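Long-range contacts in cephalosporin acylase (Bacillus halodurans, PDB 2NLZ), which probably cleaves acyl or gamma-glutamyl amide bonds, as a cephalosporin acylase-like member of the gamma-glutamyltranspeptidase family of Ntn hydrolases: residues G476-V481 and G497-V502; A468-W473 and Q480-F485; Q300-K305 and Q344-E349; N270-V275 and G440-P445. The protein carries 1 engineered substitution. All blocks are in the same frame, centred on the assembly; numbering follows the deposited sequence.

Overall arrangement
From the N terminus, contact 4 opens first, at N270-V275, and closes a long loop at G440-P445. It brings the starts of helices 274-283 and 444-457 together. Contact 3 lies wholly within that loop and ties helix 294-314 to the loop before strand 359-365. Contacts 2 and 1 follow and cross each other. Contact 2 closes a short hairpin between strands 471-473 and 478-481. Contact 1 opens before contact 2 has closed, shares Gln-480 and Val-481 with it, and adds strand 499-502. The resulting three-stranded sheet packs on helix 294-314 through Trp-471. Met-304 of contact 3 also touches Val-275 and Pro-445 of contact 4, although the centres of the two contacts are about 17 Å apart.

Contact 1: G476-V481 and G497-V502; sequences GKQVQV and GHKIQV
Lys-477 O is the best-held polar atom here, gripped by two hydrogen bonds. Lys-499 N donates to Lys-477 O at 2.9 Å, bent to 142° and from above the carbonyl plane. A water donates the second bond and also binds His-498 ND1, 2.6 Å from the water oxygen. On its other side the His-498 ring bonds through NE2 to His-298. Three more backbone bonds join the parallel strands 478-481 and 499-502. Val-479 N donates to Lys-499 O, and Gln-501 N reaches Val-479 O in its carbonyl plane. Val-481 N meets Gln-501 O at 2.8 Å.

One face of the pair carries Gln-478, Lys-499, Gln-480 and Gln-501. Gln-478 bends at chi2 (-83°), so its side chain crosses that of Lys-499 at about a right angle, with Gln-478 OE1 3.7 Å from Lys-499 CB. An alanine here would remove the amide that lies against Lys-499 CB and would probably leave the lysine stem less well held. Gln-480 and Gln-501 run alongside each other, their amide planes 64° apart.

The other face is apolar. Ile-500 CD1 lies 3.8 Å from Val-479 CB. Val-481 CG2 meets Ile-500 CG2 and also Val-502 CG2, the latter at 3.9 Å. Leu-493 and Val-494 of helix 487-495 pack on Ile-500. This helix links the strands in a beta-alpha-beta unit, and Gly-497 ends it in a Schellman motif. Leu-504 of a second subunit packs on Ile-500 and Val-502.

The backbone bonds thus hold an amphipathic strand pair, amides and lysine on one face and branched aliphatic groups on the other.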
loop_
_atom_site.group_PDB
_atom_site.type_symbol
_atom_site.label_atom_id
_atom_site.label_comp_id
_atom_site.label_asym_id
_atom_site.label_seq_id
_atom_site.Cartn_x
_atom_site.Cartn_y
_atom_site.Cartn_z
ATOM N N GLY D 476 -4.993 8.303 28.794
ATOM C CA GLY D 476 -6.174 7.708 29.385
ATOM C C GLY D 476 -6.780 6.793 28.355
ATOM O O GLY D 476 -6.589 5.574 28.395
ATOM N N LYS D 477 -7.500 7.396 27.417
ATOM C CA LYS D 477 -8.022 6.665 26.285
ATOM C C LYS D 477 -7.107 6.883 25.072
ATOM O O LYS D 477 -7.341 6.339 23.992
ATOM C CB LYS D 477 -9.465 7.091 26.004
ATOM C CG LYS D 477 -10.427 6.877 27.173
ATOM C CD LYS D 477 -11.877 7.025 26.726
ATOM C CE LYS D 477 -12.855 6.763 27.862
ATOM N NZ LYS D 477 -14.235 6.607 27.338
ATOM N N GLN D 478 -6.047 7.661 25.287
ATOM C CA GLN D 478 -5.085 8.034 24.244
ATOM C C GLN D 478 -4.148 6.900 23.829
ATOM O O GLN D 478 -3.386 6.381 24.644
ATOM C CB GLN D 478 -4.253 9.225 24.722
ATOM C CG GLN D 478 -4.906 10.580 24.519
ATOM C CD GLN D 478 -4.709 11.122 23.110
ATOM O OE1 GLN D 478 -5.609 11.746 22.548
ATOM N NE2 GLN D 478 -3.527 10.883 22.534
ATOM N N VAL D 479 -4.200 6.523 22.553
ATOM C CA VAL D 479 -3.313 5.498 21.999
ATOM C C VAL D 479 -2.727 6.004 20.692
ATOM O O VAL D 479 -3.471 6.306 19.755
ATOM C CB VAL D 479 -4.056 4.181 21.694
ATOM C CG1 VAL D 479 -3.121 3.189 21.073
ATOM C CG2 VAL D 479 -4.666 3.601 22.936
ATOM N N GLN D 480 -1.403 6.099 20.634
ATOM C CA GLN D 480 -0.692 6.436 19.404
ATOM C C GLN D 480 -0.468 5.195 18.549
ATOM O O GLN D 480 -0.121 4.136 19.086
ATOM C CB GLN D 480 0.658 7.042 19.742
ATOM C CG GLN D 480 0.562 8.222 20.690
ATOM C CD GLN D 480 1.885 8.927 20.900
ATOM O OE1 GLN D 480 1.933 10.148 21.015
ATOM N NE2 GLN D 480 2.963 8.163 20.959
ATOM N N VAL D 481 -0.677 5.314 17.230
ATOM C CA VAL D 481 -0.338 4.225 16.288
ATOM C C VAL D 481 0.583 4.685 15.154
ATOM O O VAL D 481 0.727 5.885 14.899
ATOM C CB VAL D 481 -1.590 3.516 15.695
ATOM C CG1 VAL D 481 -2.471 2.943 16.808
ATOM C CG2 VAL D 481 -2.393 4.458 14.763
ATOM N N GLY D 497 -14.271 3.824 21.177
ATOM C CA GLY D 497 -13.986 4.791 22.232
ATOM C C GLY D 497 -12.552 5.252 22.378
ATOM O O GLY D 497 -12.290 6.245 23.065
ATOM N N HIS D 498 -11.628 4.540 21.737
ATOM C CA HIS D 498 -10.206 4.871 21.820
ATOM C C HIS D 498 -9.891 6.189 21.134
ATOM O O HIS D 498 -10.317 6.423 19.999
ATOM C CB HIS D 498 -9.355 3.771 21.183
ATOM C CG HIS D 498 -9.399 2.466 21.913
ATOM N ND1 HIS D 498 -8.613 2.200 23.013
ATOM C CD2 HIS D 498 -10.120 1.344 21.689
ATOM C CE1 HIS D 498 -8.851 0.972 23.437
ATOM N NE2 HIS D 498 -9.763 0.432 22.651
ATOM N N LYS D 499 -9.145 7.050 21.824
ATOM C CA LYS D 499 -8.649 8.285 21.219
ATOM C C LYS D 499 -7.368 7.975 20.459
ATOM O O LYS D 499 -6.270 8.176 20.966
ATOM C CB LYS D 499 -8.398 9.368 22.277
ATOM C CG LYS D 499 -9.632 9.851 23.060
ATOM C CD LYS D 499 -10.474 10.862 22.274
ATOM C CE LYS D 499 -11.813 11.151 22.961
ATOM N NZ LYS D 499 -12.807 10.042 22.809
ATOM N N ILE D 500 -7.525 7.465 19.240
ATOM C CA ILE D 500 -6.402 7.032 18.407
ATOM C C ILE D 500 -5.787 8.210 17.661
ATOM O O ILE D 500 -6.497 9.032 17.078
ATOM C CB ILE D 500 -6.831 5.946 17.382
ATOM C CG1 ILE D 500 -7.387 4.710 18.090
ATOM C CG2 ILE D 500 -5.671 5.560 16.461
ATOM C CD1 ILE D 500 -6.332 3.816 18.699
ATOM N N GLN D 501 -4.460 8.284 17.712
ATOM C CA GLN D 501 -3.689 9.247 16.943
ATOM C C GLN D 501 -2.553 8.587 16.150
ATOM O O GLN D 501 -1.677 7.917 16.717
ATOM C CB GLN D 501 -3.105 10.311 17.861
ATOM C CG GLN D 501 -2.381 11.411 17.098
ATOM C CD GLN D 501 -1.494 12.268 17.983
ATOM O OE1 GLN D 501 -1.098 13.366 17.592
ATOM N NE2 GLN D 501 -1.174 11.771 19.179
ATOM N N VAL D 502 -2.572 8.787 14.833
ATOM C CA VAL D 502 -1.478 8.355 13.974
ATOM C C VAL D 502 -0.300 9.293 14.205
ATOM O O VAL D 502 -0.434 10.510 14.082
ATOM C CB VAL D 502 -1.882 8.359 12.482
ATOM C CG1 VAL D 502 -0.712 7.953 11.614
ATOM C CG2 VAL D 502 -3.044 7.418 12.248
HETATM O O HOH W 1 -7.619 3.534 24.982
#

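Contact 2: A468-W473 and Q480-F485; sequences APRWQW and QVEPTF
Three backbone hydrogen bonds hold this antiparallel hairpin. Gln-472 and Gln-480 form a hydrogen-bonded pair: Gln-472 N meets Gln-480 O at 2.7 Å, and Gln-480 N returns a bond to Gln-472 O. Trp-471 and Val-481 form the adjacent non-hydrogen-bonded pair. Beyond the strands, Glu-482 N points nearly along the C=O axis of Arg-470, 3.1 Å from Arg-470 O.

The charged groups lie side by side and point the same way. Glu-482 OE2 takes a weak bond from Arg-470 N (2.7 Å, 124°). The guanidinium finds its salt bridge with Glu-529, and Glu-482 OE1 finds its own with Arg-531.

Packing fills the rest. Pro-469 CB rests 3.6 Å from Thr-484 O, within the type I turn from Glu-482 to Phe-485. Val-481 CG1 touches Trp-471 CB at 3.9 Å and sits over the centre of the Phe-485 ring. The Gln-472 and Gln-480 side chains run alongside each other, their amide planes 80° apart.

Ile-301 and Met-304 of helix 294-314 and Met-449 of helix 444-457 pack on the Trp-471 indole, while strand 499-502 flanks the hairpin through Val-481.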
loop_
_atom_site.group_PDB
_atom_site.type_symbol
_atom_site.label_atom_id
_atom_site.label_comp_id
_atom_site.label_asym_id
_atom_site.label_seq_id
_atom_site.Cartn_x
_atom_site.Cartn_y
_atom_site.Cartn_z
ATOM N N ALA D 468 6.296 -5.521 12.095
ATOM C CA ALA D 468 4.874 -5.302 12.377
ATOM C C ALA D 468 4.577 -3.913 12.955
ATOM O O ALA D 468 5.315 -3.428 13.822
ATOM C CB ALA D 468 4.357 -6.386 13.306
ATOM N N PRO D 469 3.502 -3.267 12.456
ATOM C CA PRO D 469 3.088 -1.933 12.904
ATOM C C PRO D 469 2.765 -1.931 14.384
ATOM O O PRO D 469 2.303 -2.946 14.912
ATOM C CB PRO D 469 1.825 -1.656 12.087
ATOM C CG PRO D 469 1.354 -3.015 11.620
ATOM C CD PRO D 469 2.607 -3.796 11.409
ATOM N N ARG D 470 3.013 -0.806 15.044
ATOM C CA ARG D 470 2.945 -0.758 16.494
ATOM C C ARG D 470 1.976 0.270 17.022
ATOM O O ARG D 470 1.776 1.319 16.426
ATOM C CB ARG D 470 4.330 -0.516 17.093
ATOM C CG ARG D 470 5.268 -1.715 16.967
ATOM C CD ARG D 470 6.683 -1.342 17.340
ATOM N NE ARG D 470 7.656 -2.314 16.858
ATOM C CZ ARG D 470 8.960 -2.070 16.718
ATOM N NH1 ARG D 470 9.451 -0.871 17.023
ATOM N NH2 ARG D 470 9.776 -3.026 16.264
ATOM N N TRP D 471 1.372 -0.054 18.155
ATOM C CA TRP D 471 0.565 0.890 18.895
ATOM C C TRP D 471 1.237 1.167 20.231
ATOM O O TRP D 471 2.045 0.355 20.699
ATOM C CB TRP D 471 -0.832 0.316 19.131
ATOM C CG TRP D 471 -0.793 -1.021 19.782
ATOM C CD1 TRP D 471 -0.826 -2.240 19.159
ATOM C CD2 TRP D 471 -0.692 -1.287 21.187
ATOM N NE1 TRP D 471 -0.754 -3.243 20.092
ATOM C CE2 TRP D 471 -0.668 -2.683 21.342
ATOM C CE3 TRP D 471 -0.618 -0.478 22.324
ATOM C CZ2 TRP D 471 -0.571 -3.287 22.590
ATOM C CZ3 TRP D 471 -0.515 -1.083 23.568
ATOM C CH2 TRP D 471 -0.494 -2.469 23.691
ATOM N N GLN D 472 0.907 2.309 20.837
ATOM C CA GLN D 472 1.275 2.563 22.229
ATOM C C GLN D 472 0.315 3.488 22.958
ATOM O O GLN D 472 -0.054 4.539 22.445
ATOM C CB GLN D 472 2.719 3.048 22.371
ATOM C CG GLN D 472 3.014 4.460 21.937
ATOM C CD GLN D 472 4.376 4.904 22.423
ATOM O OE1 GLN D 472 4.708 4.746 23.602
ATOM N NE2 GLN D 472 5.179 5.448 21.518
ATOM N N TRP D 473 -0.089 3.071 24.157
ATOM C CA TRP D 473 -0.966 3.863 25.020
ATOM C C TRP D 473 -0.171 4.922 25.789
ATOM O O TRP D 473 0.917 4.639 26.282
ATOM C CB TRP D 473 -1.693 2.935 25.997
ATOM C CG TRP D 473 -2.294 3.627 27.157
ATOM C CD1 TRP D 473 -3.497 4.246 27.199
ATOM C CD2 TRP D 473 -1.717 3.776 28.451
ATOM N NE1 TRP D 473 -3.719 4.771 28.443
ATOM C CE2 TRP D 473 -2.636 4.499 29.232
ATOM C CE3 TRP D 473 -0.511 3.373 29.024
ATOM C CZ2 TRP D 473 -2.387 4.829 30.562
ATOM C CZ3 TRP D 473 -0.266 3.699 30.348
ATOM C CH2 TRP D 473 -1.201 4.422 31.102
ATOM N N GLN D 480 -1.403 6.099 20.634
ATOM C CA GLN D 480 -0.692 6.436 19.404
ATOM C C GLN D 480 -0.468 5.195 18.549
ATOM O O GLN D 480 -0.121 4.136 19.086
ATOM C CB GLN D 480 0.658 7.042 19.742
ATOM C CG GLN D 480 0.562 8.222 20.690
ATOM C CD GLN D 480 1.885 8.927 20.900
ATOM O OE1 GLN D 480 1.933 10.148 21.015
ATOM N NE2 GLN D 480 2.963 8.163 20.959
ATOM N N VAL D 481 -0.677 5.314 17.230
ATOM C CA VAL D 481 -0.338 4.225 16.288
ATOM C C VAL D 481 0.583 4.685 15.154
ATOM O O VAL D 481 0.727 5.885 14.899
ATOM C CB VAL D 481 -1.590 3.516 15.695
ATOM C CG1 VAL D 481 -2.471 2.943 16.808
ATOM C CG2 VAL D 481 -2.393 4.458 14.763
ATOM N N GLU D 482 1.204 3.720 14.479
ATOM C CA GLU D 482 2.136 3.996 13.384
ATOM C C GLU D 482 1.433 4.281 12.065
ATOM O O GLU D 482 0.321 3.803 11.841
ATOM C CB GLU D 482 3.085 2.813 13.204
ATOM C CG GLU D 482 4.231 2.799 14.196
ATOM C CD GLU D 482 5.306 1.791 13.853
ATOM O OE1 GLU D 482 6.364 2.214 13.321
ATOM O OE2 GLU D 482 5.086 0.586 14.113
ATOM N N PRO D 483 2.086 5.049 11.172
ATOM C CA PRO D 483 1.534 5.338 9.842
ATOM C C PRO D 483 1.109 4.076 9.095
ATOM O O PRO D 483 0.232 4.126 8.227
ATOM C CB PRO D 483 2.715 5.975 9.114
ATOM C CG PRO D 483 3.522 6.586 10.171
ATOM C CD PRO D 483 3.392 5.704 11.369
ATOM N N THR D 484 1.737 2.959 9.458
ATOM C CA THR D 484 1.542 1.679 8.802
ATOM C C THR D 484 0.544 0.806 9.580
ATOM O O THR D 484 0.231 -0.309 9.165
ATOM C CB THR D 484 2.910 0.980 8.583
ATOM O OG1 THR D 484 2.715 -0.359 8.117
ATOM C CG2 THR D 484 3.724 0.959 9.881
ATOM N N PHE D 485 0.035 1.324 10.698
ATOM C CA PHE D 485 -1.080 0.681 11.400
ATOM C C PHE D 485 -2.317 0.719 10.508
ATOM O O PHE D 485 -2.703 1.791 10.035
ATOM C CB PHE D 485 -1.382 1.391 12.717
ATOM C CG PHE D 485 -2.273 0.613 13.634
ATOM C CD1 PHE D 485 -3.657 0.731 13.555
ATOM C CD2 PHE D 485 -1.729 -0.231 14.589
ATOM C CE1 PHE D 485 -4.492 0.001 14.408
ATOM C CE2 PHE D 485 -2.549 -0.957 15.445
ATOM C CZ PHE D 485 -3.936 -0.844 15.348
#

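Contact 3: Q300-K305 and Q344-E349; sequences QIEAMK and QALTPE
Both polar backbone atoms of Leu-346 are held by side chains of helix 294-314. Leu-346 N donates to Glu-302 OE2 at 2.9 Å, nearly straight (169°), using the syn lone pair of the carboxylate oxygen. Lys-305 NZ donates to Leu-346 O at 2.9 Å, in the carbonyl plane and on a lone pair. The two side chains are also paired with each other. Lys-305 NZ forms a salt bridge with Glu-302 OE1, again on the syn side. The carboxylate therefore serves the amide N-H with one oxygen and the ammonium with the other.

The leucine side chain meets this pair tip to tip. Leu-346 CG lies close to Glu-302 OE2, and Leu-346 CD1 is 4.2 Å from Lys-305 CE. Further along, Pro-348 CB packs on Lys-305 CB at 4.0 Å, next to the stem of the lysine.

Torsions put the charges in place. Glu-302 bends at chi2 (-69°) and Lys-305 at chi3 (74°), so that two residues one helical turn apart converge. The paired charges would probably help keep both groups ionised in this buried setting. Around them, His-498 packs on Glu-302 and on Ala-345. Trp-473 of the neighbouring strand touches both Lys-305 and Pro-348.

The arrangement is an intrahelical i to i+3 salt bridge whose two ends also bind a loop backbone. That loop leads toward strand 359-365. In gamma-glutamyltranspeptidases the autoprocessing site lies just before the corresponding strand, so this loop probably belongs to the linker ahead of it.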
loop_
_atom_site.group_PDB
_atom_site.type_symbol
_atom_site.label_atom_id
_atom_site.label_comp_id
_atom_site.label_asym_id
_atom_site.label_seq_id
_atom_site.Cartn_x
_atom_site.Cartn_y
_atom_site.Cartn_z
ATOM N N GLN D 300 -5.495 -6.403 23.483
ATOM C CA GLN D 300 -4.105 -6.004 23.715
ATOM C C GLN D 300 -4.076 -4.695 24.484
ATOM O O GLN D 300 -3.635 -4.667 25.630
ATOM C CB GLN D 300 -3.332 -5.813 22.402
ATOM C CG GLN D 300 -2.885 -7.081 21.709
ATOM C CD GLN D 300 -2.019 -6.818 20.480
ATOM O OE1 GLN D 300 -2.385 -6.035 19.616
ATOM N NE2 GLN D 300 -0.873 -7.488 20.396
ATOM N N ILE D 301 -4.577 -3.633 23.849
ATOM C CA ILE D 301 -4.550 -2.255 24.381
ATOM C C ILE D 301 -5.235 -2.119 25.754
ATOM O O ILE D 301 -4.708 -1.463 26.657
ATOM C CB ILE D 301 -5.150 -1.230 23.354
ATOM C CG1 ILE D 301 -4.277 -1.140 22.104
ATOM C CG2 ILE D 301 -5.279 0.165 23.940
ATOM C CD1 ILE D 301 -5.005 -0.615 20.877
ATOM N N GLU D 302 -6.387 -2.764 25.924
ATOM C CA GLU D 302 -7.084 -2.707 27.208
ATOM C C GLU D 302 -6.322 -3.369 28.352
ATOM O O GLU D 302 -6.195 -2.778 29.425
ATOM C CB GLU D 302 -8.488 -3.284 27.092
ATOM C CG GLU D 302 -9.401 -2.501 26.161
ATOM C CD GLU D 302 -9.780 -1.122 26.686
ATOM O OE1 GLU D 302 -8.938 -0.193 26.655
ATOM O OE2 GLU D 302 -10.946 -0.969 27.107
ATOM N N ALA D 303 -5.812 -4.578 28.106
ATOM C CA ALA D 303 -5.010 -5.328 29.083
ATOM C C ALA D 303 -3.764 -4.556 29.485
ATOM O O ALA D 303 -3.439 -4.433 30.672
ATOM C CB ALA D 303 -4.626 -6.701 28.529
ATOM N N MET D 304 -3.077 -4.023 28.483
ATOM C CA MET D 304 -1.891 -3.223 28.722
ATOM C C MET D 304 -2.228 -2.062 29.635
ATOM O O MET D 304 -1.519 -1.814 30.606
ATOM C CB MET D 304 -1.284 -2.725 27.402
ATOM C CG MET D 304 -0.016 -1.877 27.552
ATOM S SD MET D 304 1.187 -2.536 28.732
ATOM C CE MET D 304 1.701 -4.046 27.917
ATOM N N LYS D 305 -3.324 -1.377 29.327
ATOM C CA LYS D 305 -3.752 -0.218 30.094
ATOM C C LYS D 305 -3.904 -0.536 31.569
ATOM O O LYS D 305 -3.336 0.162 32.400
ATOM C CB LYS D 305 -5.041 0.373 29.521
ATOM C CG LYS D 305 -4.793 1.380 28.412
ATOM C CD LYS D 305 -5.978 1.488 27.475
ATOM C CE LYS D 305 -7.132 2.252 28.099
ATOM N NZ LYS D 305 -8.348 2.193 27.234
ATOM N N GLN D 344 -16.448 -1.180 25.244
ATOM C CA GLN D 344 -16.033 0.209 25.131
ATOM C C GLN D 344 -14.672 0.413 25.777
ATOM O O GLN D 344 -14.314 -0.299 26.708
ATOM C CB GLN D 344 -17.070 1.138 25.769
ATOM C CG GLN D 344 -18.267 1.461 24.873
ATOM C CD GLN D 344 -17.891 2.283 23.644
ATOM O OE1 GLN D 344 -17.315 3.369 23.752
ATOM N NE2 GLN D 344 -18.227 1.767 22.466
ATOM N N ALA D 345 -13.922 1.390 25.277
ATOM C CA ALA D 345 -12.581 1.673 25.765
ATOM C C ALA D 345 -12.622 2.268 27.159
ATOM O O ALA D 345 -13.142 3.359 27.359
ATOM C CB ALA D 345 -11.865 2.607 24.818
ATOM N N LEU D 346 -12.060 1.541 28.118
ATOM C CA LEU D 346 -12.095 1.936 29.525
ATOM C C LEU D 346 -11.132 3.075 29.861
ATOM O O LEU D 346 -10.158 3.304 29.153
ATOM C CB LEU D 346 -11.820 0.720 30.423
ATOM C CG LEU D 346 -10.543 -0.107 30.192
ATOM C CD1 LEU D 346 -9.379 0.361 31.044
ATOM C CD2 LEU D 346 -10.793 -1.590 30.413
ATOM N N THR D 347 -11.423 3.792 30.943
ATOM C CA THR D 347 -10.477 4.732 31.535
ATOM C C THR D 347 -9.736 3.932 32.604
ATOM O O THR D 347 -10.370 3.382 33.505
ATOM C CB THR D 347 -11.204 5.955 32.152
ATOM O OG1 THR D 347 -12.127 6.492 31.198
ATOM C CG2 THR D 347 -10.218 7.047 32.554
ATOM N N PRO D 348 -8.396 3.847 32.504
ATOM C CA PRO D 348 -7.651 2.882 33.314
ATOM C C PRO D 348 -7.351 3.342 34.745
ATOM O O PRO D 348 -6.846 4.445 34.950
ATOM C CB PRO D 348 -6.362 2.690 32.516
ATOM C CG PRO D 348 -6.163 3.972 31.798
ATOM C CD PRO D 348 -7.502 4.643 31.642
ATOM N N GLU D 349 -7.671 2.490 35.719
ATOM C CA GLU D 349 -7.444 2.773 37.139
ATOM C C GLU D 349 -6.695 1.611 37.803
ATOM O O GLU D 349 -6.816 0.472 37.357
ATOM C CB GLU D 349 -8.778 3.021 37.861
ATOM C CG GLU D 349 -9.563 4.258 37.405
ATOM C CD GLU D 349 -8.915 5.583 37.796
ATOM O OE1 GLU D 349 -8.108 5.623 38.748
ATOM O OE2 GLU D 349 -9.225 6.600 37.146
#

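Contact 4: N270-V275 and G440-P445; sequences NGQGLV and GGFMQP
The two segments each run through a turn into the start of a helix, 274-283 and 444-457, and their backbones come nearest at Val-275 and Pro-445, CA to CA 6.0 Å. Pro-445 carries the contact, its ring packed against Gln-272 and Val-275. Gln-272 crosses the ring at about a right angle, with Gln-272 CD 3.6 Å from Pro-445 CG. Its CG sits in the crowded position between backbone N and carbonyl carbon (chi1 74°), and the chain then runs out extended. An alanine here would take away the chain lying across the proline ring and would probably loosen the packing between the two helix starts.

Before the proline, Gly-440 and Gly-441 both have positive phi. Met-443 N bonds back to Gly-440 O at 3.2 Å. A Gly-Gly pair ahead of a helix is consistent with the oxyanion-hole glycines of gamma-glutamyltranspeptidases, although that role is inferred here from the family.

Val-275 meets the proline obliquely. Val-275 CG1, anti to the backbone N, lies 3.8 Å from Pro-445 CB. Phe-308 of helix 294-314 packs on Gln-272, Val-275 and Phe-442, and Met-304 of the same helix touches Val-275.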
loop_
_atom_site.group_PDB
_atom_site.type_symbol
_atom_site.label_atom_id
_atom_site.label_comp_id
_atom_site.label_asym_id
_atom_site.label_seq_id
_atom_site.Cartn_x
_atom_site.Cartn_y
_atom_site.Cartn_z
ATOM N N ASN D 270 11.839 -2.850 41.071
ATOM C CA ASN D 270 12.840 -1.887 40.647
ATOM C C ASN D 270 12.530 -1.690 39.143
ATOM O O ASN D 270 12.032 -0.643 38.750
ATOM C CB ASN D 270 14.272 -2.373 40.924
ATOM C CG ASN D 270 15.330 -1.270 40.759
ATOM O OD1 ASN D 270 16.525 -1.560 40.764
ATOM N ND2 ASN D 270 14.899 -0.016 40.615
ATOM N N GLY D 271 12.743 -2.726 38.331
ATOM C CA GLY D 271 12.414 -2.695 36.899
ATOM C C GLY D 271 10.935 -2.886 36.626
ATOM O O GLY D 271 10.227 -3.527 37.410
ATOM N N GLN D 272 10.470 -2.342 35.499
ATOM C CA GLN D 272 9.031 -2.277 35.190
ATOM C C GLN D 272 8.505 -3.431 34.326
ATOM O O GLN D 272 7.357 -3.389 33.860
ATOM C CB GLN D 272 8.659 -0.920 34.557
ATOM C CG GLN D 272 9.108 -0.728 33.100
ATOM C CD GLN D 272 8.406 0.420 32.403
ATOM O OE1 GLN D 272 9.006 1.120 31.598
ATOM N NE2 GLN D 272 7.127 0.604 32.691
ATOM N N GLY D 273 9.330 -4.460 34.131
ATOM C CA GLY D 273 8.961 -5.617 33.313
ATOM C C GLY D 273 7.692 -6.303 33.774
ATOM O O GLY D 273 6.969 -6.907 32.982
ATOM N N LEU D 274 7.436 -6.202 35.075
ATOM C CA LEU D 274 6.197 -6.623 35.708
ATOM C C LEU D 274 4.955 -6.305 34.861
ATOM O O LEU D 274 4.056 -7.136 34.739
ATOM C CB LEU D 274 6.095 -5.907 37.058
ATOM C CG LEU D 274 5.190 -6.429 38.162
ATOM C CD1 LEU D 274 3.726 -6.138 37.878
ATOM C CD2 LEU D 274 5.438 -7.895 38.308
ATOM N N VAL D 275 4.927 -5.098 34.290
ATOM C CA VAL D 275 3.785 -4.597 33.525
ATOM C C VAL D 275 3.485 -5.488 32.336
ATOM O O VAL D 275 2.345 -5.897 32.137
ATOM C CB VAL D 275 4.001 -3.143 33.057
ATOM C CG1 VAL D 275 2.857 -2.686 32.171
ATOM C CG2 VAL D 275 4.133 -2.219 34.259
ATOM N N GLY D 440 12.543 2.101 24.469
ATOM C CA GLY D 440 11.684 3.269 24.272
ATOM C C GLY D 440 10.937 3.887 25.437
ATOM O O GLY D 440 9.840 4.418 25.259
ATOM N N GLY D 441 11.532 3.848 26.625
ATOM C CA GLY D 441 10.924 4.455 27.809
ATOM C C GLY D 441 9.694 3.709 28.290
ATOM O O GLY D 441 9.775 2.541 28.672
ATOM N N PHE D 442 8.548 4.385 28.267
ATOM C CA PHE D 442 7.278 3.780 28.696
ATOM C C PHE D 442 6.585 2.963 27.593
ATOM O O PHE D 442 5.549 2.335 27.828
ATOM C CB PHE D 442 6.337 4.843 29.263
ATOM C CG PHE D 442 6.777 5.390 30.595
ATOM C CD1 PHE D 442 7.456 6.606 30.678
ATOM C CD2 PHE D 442 6.512 4.691 31.767
ATOM C CE1 PHE D 442 7.857 7.122 31.914
ATOM C CE2 PHE D 442 6.913 5.198 33.005
ATOM C CZ PHE D 442 7.587 6.416 33.076
ATOM N N MET D 443 7.166 2.975 26.393
ATOM C CA MET D 443 6.766 2.065 25.319
ATOM C C MET D 443 7.159 0.615 25.665
ATOM O O MET D 443 6.515 -0.346 25.215
ATOM C CB MET D 443 7.415 2.500 23.992
ATOM C CG MET D 443 7.493 1.422 22.892
ATOM S SD MET D 443 5.946 1.237 22.000
ATOM C CE MET D 443 6.237 -0.263 21.065
ATOM N N GLN D 444 8.199 0.476 26.488
ATOM C CA GLN D 444 8.885 -0.805 26.665
ATOM C C GLN D 444 8.003 -2.019 26.954
ATOM O O GLN D 444 8.026 -2.987 26.179
ATOM C CB GLN D 444 10.082 -0.687 27.630
ATOM C CG GLN D 444 11.216 0.159 27.031
ATOM C CD GLN D 444 12.587 -0.156 27.586
ATOM O OE1 GLN D 444 13.370 0.748 27.870
ATOM N NE2 GLN D 444 12.890 -1.435 27.731
ATOM N N PRO D 445 7.185 -1.961 28.022
ATOM C CA PRO D 445 6.334 -3.122 28.278
ATOM C C PRO D 445 5.328 -3.387 27.150
ATOM O O PRO D 445 5.040 -4.552 26.837
ATOM C CB PRO D 445 5.606 -2.742 29.567
ATOM C CG PRO D 445 6.433 -1.659 30.178
ATOM C CD PRO D 445 6.988 -0.910 29.030
#